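Local coordinates for putative carboxynorspermidine decarboxylase protein (Sinorhizobium meliloti, PDB 3MT1) that probably decarboxylates carboxynorspermidine and carboxyspermidine to norspermidine and spermidine, using pyridoxal 5'-phosphate as cofactor, at residues Y6-N17 with A234-E243. Numbering follows the deposited sequence.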
loop_
_atom_site.group_PDB
_atom_site.type_symbol
_atom_site.label_atom_id
_atom_site.label_comp_id
_atom_site.label_asym_id
_atom_site.label_seq_id
_atom_site.Cartn_x
_atom_site.Cartn_y
_atom_site.Cartn_z
ATOM N N TYR B 6 6.812 -15.731 0.833
ATOM C CA TYR B 6 6.194 -15.873 -0.471
ATOM C C TYR B 6 4.684 -16.169 -0.316
ATOM O O TYR B 6 4.241 -16.682 0.738
ATOM C CB TYR B 6 6.899 -16.950 -1.316
ATOM C CG TYR B 6 7.047 -18.292 -0.632
ATOM C CD1 TYR B 6 6.064 -19.268 -0.742
ATOM C CD2 TYR B 6 8.178 -18.591 0.117
ATOM C CE1 TYR B 6 6.211 -20.515 -0.119
ATOM C CE2 TYR B 6 8.321 -19.824 0.745
ATOM C CZ TYR B 6 7.329 -20.773 0.628
ATOM O OH TYR B 6 7.474 -21.986 1.255
ATOM N N TYR B 7 3.911 -15.801 -1.345
ATOM C CA TYR B 7 2.504 -16.136 -1.416
ATOM C C TYR B 7 2.444 -17.466 -2.126
ATOM O O TYR B 7 3.005 -17.600 -3.227
ATOM C CB TYR B 7 1.747 -15.114 -2.262
ATOM C CG TYR B 7 1.764 -13.666 -1.794
ATOM C CD1 TYR B 7 2.597 -12.728 -2.416
ATOM C CD2 TYR B 7 0.893 -13.215 -0.796
ATOM C CE1 TYR B 7 2.616 -11.387 -2.017
ATOM C CE2 TYR B 7 0.887 -11.870 -0.382
ATOM C CZ TYR B 7 1.759 -10.954 -1.002
ATOM O OH TYR B 7 1.794 -9.612 -0.624
ATOM N N LEU B 8 1.767 -18.455 -1.545
ATOM C CA LEU B 8 1.728 -19.780 -2.175
ATOM C C LEU B 8 0.329 -20.076 -2.664
ATOM O O LEU B 8 -0.602 -20.228 -1.880
ATOM C CB LEU B 8 2.199 -20.849 -1.196
ATOM C CG LEU B 8 2.294 -22.309 -1.659
ATOM C CD1 LEU B 8 3.060 -22.442 -2.904
ATOM C CD2 LEU B 8 2.959 -23.195 -0.584
ATOM N N ILE B 9 0.162 -20.123 -3.965
ATOM C CA ILE B 9 -1.135 -20.407 -4.496
ATOM C C ILE B 9 -1.273 -21.907 -4.693
ATOM O O ILE B 9 -0.538 -22.509 -5.475
ATOM C CB ILE B 9 -1.366 -19.666 -5.806
ATOM C CG1 ILE B 9 -1.328 -18.143 -5.557
ATOM C CG2 ILE B 9 -2.686 -20.145 -6.473
ATOM C CD1 ILE B 9 -0.981 -17.331 -6.833
ATOM N N ASP B 10 -2.207 -22.501 -3.956
ATOM C CA ASP B 10 -2.436 -23.927 -4.034
ATOM C C ASP B 10 -3.300 -24.301 -5.262
ATOM O O ASP B 10 -4.515 -24.074 -5.286
ATOM C CB ASP B 10 -3.045 -24.482 -2.719
ATOM C CG ASP B 10 -3.210 -26.011 -2.748
ATOM O OD1 ASP B 10 -2.432 -26.726 -2.056
ATOM O OD2 ASP B 10 -4.102 -26.514 -3.503
ATOM N N LYS B 11 -2.659 -24.925 -6.247
ATOM C CA LYS B 11 -3.334 -25.297 -7.465
ATOM C C LYS B 11 -4.643 -26.097 -7.206
ATOM O O LYS B 11 -5.700 -25.795 -7.784
ATOM C CB LYS B 11 -2.387 -26.077 -8.373
ATOM C CG LYS B 11 -2.823 -25.996 -9.792
ATOM C CD LYS B 11 -2.271 -27.052 -10.624
ATOM C CE LYS B 11 -2.885 -26.945 -12.010
ATOM N NZ LYS B 11 -2.632 -28.171 -12.800
ATOM N N ALA B 12 -4.579 -27.105 -6.340
ATOM C CA ALA B 12 -5.768 -27.928 -6.068
ATOM C C ALA B 12 -6.947 -27.171 -5.394
ATOM O O ALA B 12 -8.104 -27.445 -5.699
ATOM C CB ALA B 12 -5.397 -29.183 -5.276
ATOM N N LYS B 13 -6.643 -26.235 -4.493
ATOM C CA LYS B 13 -7.672 -25.467 -3.794
ATOM C C LYS B 13 -8.300 -24.395 -4.667
ATOM O O LYS B 13 -9.509 -24.122 -4.567
ATOM C CB LYS B 13 -7.126 -24.839 -2.522
ATOM C CG LYS B 13 -6.957 -25.875 -1.451
ATOM C CD LYS B 13 -6.222 -25.294 -0.260
ATOM C CE LYS B 13 -5.873 -26.383 0.698
ATOM N NZ LYS B 13 -4.807 -25.818 1.525
ATOM N N LEU B 14 -7.481 -23.795 -5.516
ATOM C CA LEU B 14 -7.985 -22.854 -6.472
ATOM C C LEU B 14 -8.951 -23.590 -7.389
ATOM O O LEU B 14 -10.066 -23.132 -7.583
ATOM C CB LEU B 14 -6.846 -22.208 -7.259
ATOM C CG LEU B 14 -7.205 -21.203 -8.364
ATOM C CD1 LEU B 14 -8.029 -19.973 -7.873
ATOM C CD2 LEU B 14 -5.935 -20.679 -8.933
ATOM N N THR B 15 -8.541 -24.738 -7.919
ATOM C CA THR B 15 -9.414 -25.545 -8.768
ATOM C C THR B 15 -10.745 -25.911 -8.116
ATOM O O THR B 15 -11.780 -25.837 -8.778
ATOM C CB THR B 15 -8.714 -26.813 -9.224
ATOM O OG1 THR B 15 -7.581 -26.438 -9.994
ATOM C CG2 THR B 15 -9.634 -27.690 -10.053
ATOM N N ARG B 16 -10.714 -26.314 -6.843
ATOM C CA ARG B 16 -11.936 -26.557 -6.065
ATOM C C ARG B 16 -12.886 -25.367 -6.289
ATOM O O ARG B 16 -14.018 -25.567 -6.675
ATOM C CB ARG B 16 -11.573 -26.815 -4.583
ATOM C CG ARG B 16 -12.697 -26.976 -3.521
ATOM C CD ARG B 16 -12.249 -26.316 -2.179
ATOM N NE ARG B 16 -11.538 -25.045 -2.494
ATOM C CZ ARG B 16 -10.943 -24.208 -1.636
ATOM N NH1 ARG B 16 -10.931 -24.436 -0.329
ATOM N NH2 ARG B 16 -10.353 -23.113 -2.108
ATOM N N ASN B 17 -12.395 -24.132 -6.152
ATOM C CA ASN B 17 -13.218 -22.932 -6.337
ATOM C C ASN B 17 -13.721 -22.809 -7.751
ATOM O O ASN B 17 -14.863 -22.420 -7.995
ATOM C CB ASN B 17 -12.439 -21.652 -6.020
ATOM C CG ASN B 17 -12.137 -21.484 -4.553
ATOM O OD1 ASN B 17 -12.667 -22.200 -3.696
ATOM N ND2 ASN B 17 -11.269 -20.527 -4.247
ATOM N N ALA B 234 -14.637 -14.562 -3.907
ATOM C CA ALA B 234 -15.140 -15.927 -3.990
ATOM C C ALA B 234 -14.347 -16.858 -4.949
ATOM O O ALA B 234 -14.393 -18.090 -4.832
ATOM C CB ALA B 234 -16.621 -15.933 -4.299
ATOM N N SER B 235 -13.615 -16.283 -5.895
ATOM C CA SER B 235 -12.769 -17.082 -6.776
ATOM C C SER B 235 -11.560 -17.679 -6.063
ATOM O O SER B 235 -11.067 -18.752 -6.428
ATOM C CB SER B 235 -12.250 -16.200 -7.909
ATOM O OG SER B 235 -13.342 -15.585 -8.551
ATOM N N ILE B 236 -11.105 -16.977 -5.037
ATOM C CA ILE B 236 -9.754 -17.117 -4.585
ATOM C C ILE B 236 -9.677 -17.502 -3.099
ATOM O O ILE B 236 -8.591 -17.704 -2.548
ATOM C CB ILE B 236 -9.013 -15.817 -4.959
ATOM C CG1 ILE B 236 -7.783 -16.150 -5.726
ATOM C CG2 ILE B 236 -8.827 -14.784 -3.816
ATOM C CD1 ILE B 236 -8.096 -16.327 -7.167
ATOM N N THR B 237 -10.864 -17.594 -2.492
ATOM C CA THR B 237 -11.072 -17.879 -1.085
ATOM C C THR B 237 -10.292 -19.125 -0.654
ATOM O O THR B 237 -10.345 -20.160 -1.315
ATOM C CB THR B 237 -12.619 -17.997 -0.786
ATOM O OG1 THR B 237 -12.895 -17.794 0.609
ATOM C CG2 THR B 237 -13.198 -19.344 -1.221
ATOM N N LYS B 238 -9.539 -19.008 0.439
ATOM C CA LYS B 238 -8.844 -20.162 1.059
ATOM C C LYS B 238 -7.892 -20.908 0.116
ATOM O O LYS B 238 -7.530 -22.064 0.370
ATOM C CB LYS B 238 -9.869 -21.152 1.647
ATOM C CG LYS B 238 -10.685 -20.569 2.796
ATOM C CD LYS B 238 -11.812 -21.513 3.173
ATOM C CE LYS B 238 -13.175 -20.776 3.166
ATOM N NZ LYS B 238 -13.274 -19.700 4.220
ATOM N N SER B 239 -7.497 -20.259 -0.970
ATOM C CA SER B 239 -6.694 -20.926 -1.967
ATOM C C SER B 239 -5.233 -20.704 -1.737
ATOM O O SER B 239 -4.414 -21.508 -2.198
ATOM C CB SER B 239 -7.007 -20.428 -3.371
ATOM O OG SER B 239 -6.316 -19.211 -3.607
ATOM N N THR B 240 -4.906 -19.603 -1.065
ATOM C CA THR B 240 -3.541 -19.113 -1.040
ATOM C C THR B 240 -3.078 -18.800 0.378
ATOM O O THR B 240 -3.842 -18.316 1.178
ATOM C CB THR B 240 -3.457 -17.838 -1.909
ATOM O OG1 THR B 240 -3.925 -18.140 -3.242
ATOM C CG2 THR B 240 -2.028 -17.248 -1.963
ATOM N N THR B 241 -1.803 -19.047 0.666
ATOM C CA THR B 241 -1.214 -18.673 1.954
ATOM C C THR B 241 -0.048 -17.694 1.774
ATOM O O THR B 241 0.556 -17.633 0.690
ATOM C CB THR B 241 -0.698 -19.905 2.701
ATOM O OG1 THR B 241 0.171 -20.647 1.822
ATOM C CG2 THR B 241 -1.880 -20.821 3.164
ATOM N N LEU B 242 0.256 -16.922 2.824
ATOM C CA LEU B 242 1.505 -16.168 2.878
ATOM C C LEU B 242 2.475 -16.886 3.843
ATOM O O LEU B 242 2.249 -16.886 5.049
ATOM C CB LEU B 242 1.274 -14.688 3.299
ATOM C CG LEU B 242 2.504 -13.788 3.557
ATOM C CD1 LEU B 242 3.489 -13.743 2.366
ATOM C CD2 LEU B 242 2.159 -12.340 4.078
ATOM N N GLU B 243 3.545 -17.474 3.307
ATOM C CA GLU B 243 4.530 -18.195 4.100
ATOM C C GLU B 243 5.612 -17.303 4.731
ATOM O O GLU B 243 6.304 -16.579 4.010
ATOM C CB GLU B 243 5.174 -19.263 3.222
ATOM C CG GLU B 243 4.153 -20.217 2.582
ATOM C CD GLU B 243 3.309 -20.990 3.604
ATOM O OE1 GLU B 243 3.847 -21.475 4.646
ATOM O OE2 GLU B 243 2.092 -21.121 3.360
HETATM O O HOH W 1 -1.262 -22.213 -0.283
#
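Strand 6-10 and the start of strand 240-251 pair antiparallel in the beta domain of this fold-type III, alanine racemase-like decarboxylase, where the two connections between that domain and the eight-stranded parallel barrel run side by side. Tyr6 and Glu243, and Leu8 and Thr241, form the hydrogen-bonded pairs; Leu8 N gives Thr241 O a nearly straight bond (2.7 Å, 166°), and Asp10 N carries the pairing on to Ser239 O.

On the face bearing Tyr6, Leu8, Thr241 and Glu243, Glu243 lays its CB over the tyrosine ring, 3.8 Å from the centroid, a CH-pi contact that uses the aliphatic part of an acidic residue. Its carboxylate has three protein partners: OE2 accepts from Thr241 OG1 on its anti lone pair, while OE1 makes a salt bridge to Arg315 and a hydrogen bond with Ser317. A water donates to both Leu8 O and Thr241 OG1. On the other face Leu242 CD1 lies over one face of the Tyr7 ring, toward its rim, while the Tyr7 hydroxyl is hydrogen-bonded to His266 O.

Beyond the strand, Asp10 N-caps helix 11-28, its OD2 taking Lys13 N at 2.7 Å. One turn further on, Asn17 suits its place because its short amide carries two N-H groups on one nitrogen. With CG beside the backbone N (chi1 -70°), ND2 reaches Thr237 O on a lone pair at 3.1 Å, in the plane of the amide, and Ser235 O at 2.8 Å, from above the carbonyl plane. Arg16 NH2 adds a weak bond to Thr237 O, and Leu14 CD1 packs on Ile236 CD1. An alanine at Asn17 is likely to cost Ser235 O this donor and leave Thr237 O with little more than the weak Arg16 bond, loosening the tie between helix and turn. Hydrogen bonds from the Asn17 side-chain amide thus fasten helix 11-28 to the end of helix 233-236 and the type II turn after it, while backbone pairing fixes the strands, so the two connections are held together.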